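PDB 2VPZ: thiosulfate reductase from Thermus thermophilus, which probably reduces sulfur compounds such as polysulfide or thiosulfate, using a molybdenum centre with molybdopterin guanine dinucleotide and a [4Fe-4S] cluster. Local coordinates for residues A[78-82]-A[627-631]. Sequence-based numbering, arbitrary orientation.
Sequences LCPRG and PVHTF. With MGD (2-amino-5,6-dimercapto-7-methyl-3,7,8a,9-tetrahydro-8-oxa-1,3,9,10-tetraaza-anthracen-4-one guanosine dinucleotide), chain I; SF4 (iron/sulfur cluster), chain G.
Arg81 reaches Thr630 by a path that can be followed atom by atom. Its CB lies 3.4 Å from S1 of the cluster, and CG passes 3.5 Å from Val628 O. CD runs beside Thr630 OG1, and the bend at chi3 (-51°) then turns the guanidinium between the two cofactors: C19 of the pterin lies 3.4 Å above the centre of one face, while S1 stands over the opposite face, offset toward the rim. At the tip, NH1 donates to Thr630 OG1 (3.2 Å, N-H...O angle 169°), with the acceptor only 7° out of the guanidinium plane; OG1 is also hydrogen-bonded to Gly46 O. With an alanine at Arg81 the flat group between cluster and pterin is gone, which would probably open a gap there and leave Thr630 OG1 without this donor. Beside it, Pro80 CG presses on Pro627 O. Cys79 SG binds the cluster iron FE2 at 2.3 Å, whereas loop 627-631 holds the pterin by two hydrogen bonds, from MGD N18 to His629 O (2.9 Å) and from Phe631 N to MGD O17 (2.8 Å). This fits the cluster-to-pterin junction of molybdopterin oxidoreductases, where a basic residue, often lysine, lies on the probable electron path.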
ATOM      1  N   LEU A  78      -2.121 -31.059   1.594  1.00 35.66           N
ATOM      2  CA  LEU A  78      -0.886 -31.758   1.938  1.00 36.17           C
ATOM      3  C   LEU A  78       0.246 -30.736   2.214  1.00 36.34           C
ATOM      4  O   LEU A  78       0.331 -29.696   1.539  1.00 36.02           O
ATOM      5  CB  LEU A  78      -0.469 -32.719   0.787  1.00 33.58           C
ATOM      6  CG  LEU A  78      -0.115 -34.203   1.056  1.00 34.15           C
ATOM      7  CD1 LEU A  78      -1.199 -34.859   1.954  1.00 33.54           C
ATOM      8  CD2 LEU A  78       0.034 -34.991  -0.268  1.00 32.36           C
ATOM      9  N   CYS A  79       1.097 -31.012   3.206  1.00 35.52           N
ATOM     10  CA  CYS A  79       2.223 -30.151   3.531  1.00 34.05           C
ATOM     11  C   CYS A  79       3.377 -30.500   2.565  1.00 33.08           C
ATOM     12  O   CYS A  79       3.305 -31.502   1.848  1.00 33.25           O
ATOM     13  CB  CYS A  79       2.689 -30.365   5.001  1.00 33.62           C
ATOM     14  SG  CYS A  79       3.858 -31.823   5.303  1.00 36.41           S
ATOM     15  N   PRO A  80       4.460 -29.677   2.532  1.00 31.89           N
ATOM     16  CA  PRO A  80       5.627 -29.919   1.658  1.00 32.05           C
ATOM     17  C   PRO A  80       6.278 -31.325   1.793  1.00 31.24           C
ATOM     18  O   PRO A  80       6.630 -31.977   0.795  1.00 33.04           O
ATOM     19  CB  PRO A  80       6.587 -28.769   1.992  1.00 31.89           C
ATOM     20  CG  PRO A  80       6.171 -28.341   3.411  1.00 31.65           C
ATOM     21  CD  PRO A  80       4.684 -28.549   3.444  1.00 32.13           C
ATOM     22  N   ARG A  81       6.444 -31.793   3.029  1.00 33.24           N
ATOM     23  CA  ARG A  81       7.032 -33.105   3.321  1.00 33.16           C
ATOM     24  C   ARG A  81       6.204 -34.255   2.738  1.00 33.58           C
ATOM     25  O   ARG A  81       6.767 -35.271   2.300  1.00 35.27           O
ATOM     26  CB  ARG A  81       7.230 -33.269   4.843  1.00 30.74           C
ATOM     27  CG  ARG A  81       8.298 -32.306   5.378  1.00 30.86           C
ATOM     28  CD  ARG A  81       8.274 -32.134   6.906  1.00 30.99           C
ATOM     29  NE  ARG A  81       6.958 -31.806   7.462  1.00 29.64           N
ATOM     30  CZ  ARG A  81       6.236 -32.575   8.276  1.00 28.53           C
ATOM     31  NH1 ARG A  81       6.689 -33.753   8.664  1.00 26.78           N
ATOM     32  NH2 ARG A  81       5.036 -32.160   8.681  1.00 28.35           N
ATOM     33  N   GLY A  82       4.882 -34.098   2.724  1.00 32.96           N
ATOM     34  CA  GLY A  82       4.006 -35.110   2.166  1.00 30.19           C
ATOM     35  C   GLY A  82       4.165 -35.172   0.656  1.00 31.76           C
ATOM     36  O   GLY A  82       4.212 -36.261   0.055  1.00 30.57           O
ATOM     37  N   PRO A 627      10.135 -26.113   7.900  1.00 32.86           N
ATOM     38  CA  PRO A 627       8.855 -26.539   7.291  1.00 33.08           C
ATOM     39  C   PRO A 627       8.805 -27.654   6.231  1.00 32.67           C
ATOM     40  O   PRO A 627       7.758 -28.292   5.964  1.00 33.22           O
ATOM     41  CB  PRO A 627       8.232 -25.231   6.771  1.00 32.49           C
ATOM     42  CG  PRO A 627       9.469 -24.372   6.388  1.00 32.22           C
ATOM     43  CD  PRO A 627      10.508 -24.751   7.470  1.00 32.87           C
ATOM     44  N   VAL A 628       9.993 -27.898   5.690  1.00 32.09           N
ATOM     45  CA  VAL A 628      10.294 -28.783   4.560  1.00 31.55           C
ATOM     46  C   VAL A 628      11.092 -30.099   4.807  1.00 30.49           C
ATOM     47  O   VAL A 628      11.213 -30.961   3.927  1.00 31.39           O
ATOM     48  CB  VAL A 628      11.046 -27.832   3.533  1.00 33.52           C
ATOM     49  CG1 VAL A 628      11.875 -28.593   2.546  1.00 34.76           C
ATOM     50  CG2 VAL A 628      10.023 -26.895   2.815  1.00 34.01           C
ATOM     51  N   HIS A 629      11.645 -30.254   6.011  1.00 28.61           N
ATOM     52  CA  HIS A 629      12.415 -31.430   6.359  1.00 27.91           C
ATOM     53  C   HIS A 629      11.802 -32.151   7.574  1.00 27.97           C
ATOM     54  O   HIS A 629      11.305 -31.506   8.507  1.00 28.85           O
ATOM     55  CB  HIS A 629      13.926 -31.035   6.669  1.00 25.47           C
ATOM     56  CG  HIS A 629      14.785 -30.719   5.480  1.00 27.26           C
ATOM     57  ND1 HIS A 629      15.210 -31.657   4.587  1.00 23.38           N
ATOM     58  CD2 HIS A 629      15.291 -29.558   5.051  1.00 24.08           C
ATOM     59  CE1 HIS A 629      15.931 -31.089   3.646  1.00 25.56           C
ATOM     60  NE2 HIS A 629      15.995 -29.805   3.908  1.00 25.36           N
ATOM     61  N   THR A 630      11.786 -33.481   7.556  1.00 28.23           N
ATOM     62  CA  THR A 630      11.296 -34.237   8.707  1.00 29.78           C
ATOM     63  C   THR A 630      12.552 -34.645   9.572  1.00 30.96           C
ATOM     64  O   THR A 630      13.569 -35.045   9.001  1.00 35.03           O
ATOM     65  CB  THR A 630      10.504 -35.512   8.242  1.00 29.66           C
ATOM     66  OG1 THR A 630       9.308 -35.127   7.542  1.00 30.88           O
ATOM     67  CG2 THR A 630      10.134 -36.386   9.455  1.00 29.62           C
ATOM     68  N   PHE A 631      12.544 -34.452  10.893  1.00 28.94           N
ATOM     69  CA  PHE A 631      13.688 -34.844  11.772  1.00 33.51           C
ATOM     70  C   PHE A 631      15.101 -34.862  11.180  1.00 36.16           C
ATOM     71  O   PHE A 631      15.797 -33.836  11.153  1.00 38.02           O
ATOM     72  CB  PHE A 631      13.393 -36.212  12.356  1.00 32.21           C
ATOM     73  CG  PHE A 631      12.076 -36.320  13.030  1.00 28.38           C
ATOM     74  CD1 PHE A 631      11.164 -37.303  12.672  1.00 26.52           C
ATOM     75  CD2 PHE A 631      11.739 -35.381  14.003  1.00 28.54           C
ATOM     76  CE1 PHE A 631       9.916 -37.358  13.272  1.00 28.22           C
ATOM     77  CE2 PHE A 631      10.476 -35.408  14.639  1.00 29.44           C
ATOM     78  CZ  PHE A 631       9.559 -36.405  14.273  1.00 28.53           C
TER
HETATM   79  PB  MGD I1766       8.255 -26.793  20.801  1.00 29.45           P
HETATM   80  O1B MGD I1766       9.481 -27.363  21.396  1.00 30.92           O
HETATM   81  O2B MGD I1766       7.113 -26.480  21.628  1.00 30.31           O
HETATM   82  O3B MGD I1766       8.034 -27.920  19.687  1.00 28.55           O
HETATM   83  O3A MGD I1766       7.470 -29.111  17.510  1.00 23.67           O
HETATM   84  PA  MGD I1766       6.825 -28.397  18.759  1.00 26.89           P
HETATM   85  O1A MGD I1766       5.998 -29.446  19.340  1.00 27.59           O
HETATM   86  O2A MGD I1766       6.044 -27.262  18.292  1.00 24.89           O
HETATM   87  O5' MGD I1766       8.596 -25.489  20.022  1.00 31.16           O
HETATM   88  C5' MGD I1766       9.813 -25.098  19.383  1.00 31.22           C
HETATM   89  C4' MGD I1766       9.859 -23.637  19.801  1.00 31.10           C
HETATM   90  O4' MGD I1766      10.098 -23.738  21.196  1.00 32.35           O
HETATM   91  C3' MGD I1766      11.014 -22.753  19.261  1.00 33.43           C
HETATM   92  O3' MGD I1766      10.512 -21.494  18.744  1.00 31.24           O
HETATM   93  C2' MGD I1766      11.911 -22.458  20.489  1.00 34.38           C
HETATM   94  O2' MGD I1766      12.197 -21.065  20.527  1.00 33.50           O
HETATM   95  C1' MGD I1766      10.949 -22.663  21.632  1.00 35.91           C
HETATM   96  N9  MGD I1766      11.466 -22.657  23.028  1.00 38.88           N
HETATM   97  C8  MGD I1766      12.700 -23.080  23.446  1.00 40.67           C
HETATM   98  N7  MGD I1766      12.854 -22.929  24.792  1.00 40.55           N
HETATM   99  C5  MGD I1766      11.701 -22.375  25.248  1.00 40.14           C
HETATM  100  C6  MGD I1766      11.225 -21.875  26.554  1.00 40.02           C
HETATM  101  O6  MGD I1766      11.963 -22.049  27.530  1.00 39.30           O
HETATM  102  N1  MGD I1766      10.003 -21.353  26.644  1.00 39.40           N
HETATM  103  C2  MGD I1766       9.206 -21.188  25.554  1.00 40.16           C
HETATM  104  N2  MGD I1766       7.949 -20.635  25.696  1.00 40.23           N
HETATM  105  N3  MGD I1766       9.577 -21.614  24.308  1.00 40.37           N
HETATM  106  C4  MGD I1766      10.785 -22.203  24.093  1.00 39.27           C
HETATM  107  C10 MGD I1766       8.005 -30.411  17.386  1.00 28.60           C
HETATM  108  C11 MGD I1766       6.903 -31.216  16.775  1.00 31.56           C
HETATM  109  O11 MGD I1766       6.722 -30.766  15.424  1.00 32.06           O
HETATM  110  C12 MGD I1766       7.054 -32.746  16.979  1.00 34.59           C
HETATM  111  S12 MGD I1766       7.323 -33.414  18.500  1.00 31.68           S
HETATM  112  C13 MGD I1766       6.968 -33.655  15.942  1.00 34.58           C
HETATM  113  S13 MGD I1766       7.020 -35.329  16.250  1.00 33.05           S
HETATM  114  C14 MGD I1766       6.792 -33.190  14.519  1.00 33.20           C
HETATM  115  N15 MGD I1766       7.945 -33.233  13.699  1.00 33.64           N
HETATM  116  C16 MGD I1766       8.069 -32.424  12.597  1.00 36.05           C
HETATM  117  C17 MGD I1766       9.233 -32.432  11.642  1.00 36.78           C
HETATM  118  O17 MGD I1766      10.162 -33.271  11.805  1.00 39.32           O
HETATM  119  N18 MGD I1766       9.228 -31.587  10.555  1.00 35.77           N
HETATM  120  C19 MGD I1766       8.210 -30.697  10.434  1.00 36.26           C
HETATM  121  N19 MGD I1766       8.287 -29.849   9.427  1.00 35.61           N
HETATM  122  N20 MGD I1766       7.121 -30.569  11.264  1.00 36.72           N
HETATM  123  C21 MGD I1766       7.015 -31.443  12.311  1.00 36.23           C
HETATM  124  N22 MGD I1766       6.018 -31.390  13.181  1.00 36.45           N
HETATM  125  C23 MGD I1766       6.141 -31.822  14.534  1.00 33.32           C
HETATM  126 FE1  SF4 G1764       0.918 -35.571   6.805  1.00 41.75          FE
HETATM  127 FE2  SF4 G1764       2.865 -33.755   6.126  1.00 32.40          FE
HETATM  128 FE3  SF4 G1764       3.353 -35.738   7.967  1.00 33.34          FE
HETATM  129 FE4  SF4 G1764       3.106 -36.392   5.321  1.00 39.34          FE
HETATM  130  S1  SF4 G1764       4.751 -35.068   6.236  1.00 34.05           S
HETATM  131  S2  SF4 G1764       2.143 -37.505   7.118  1.00 38.14           S
HETATM  132  S3  SF4 G1764       1.509 -34.889   4.660  1.00 40.54           S
HETATM  133  S4  SF4 G1764       1.850 -33.984   8.202  1.00 37.84           S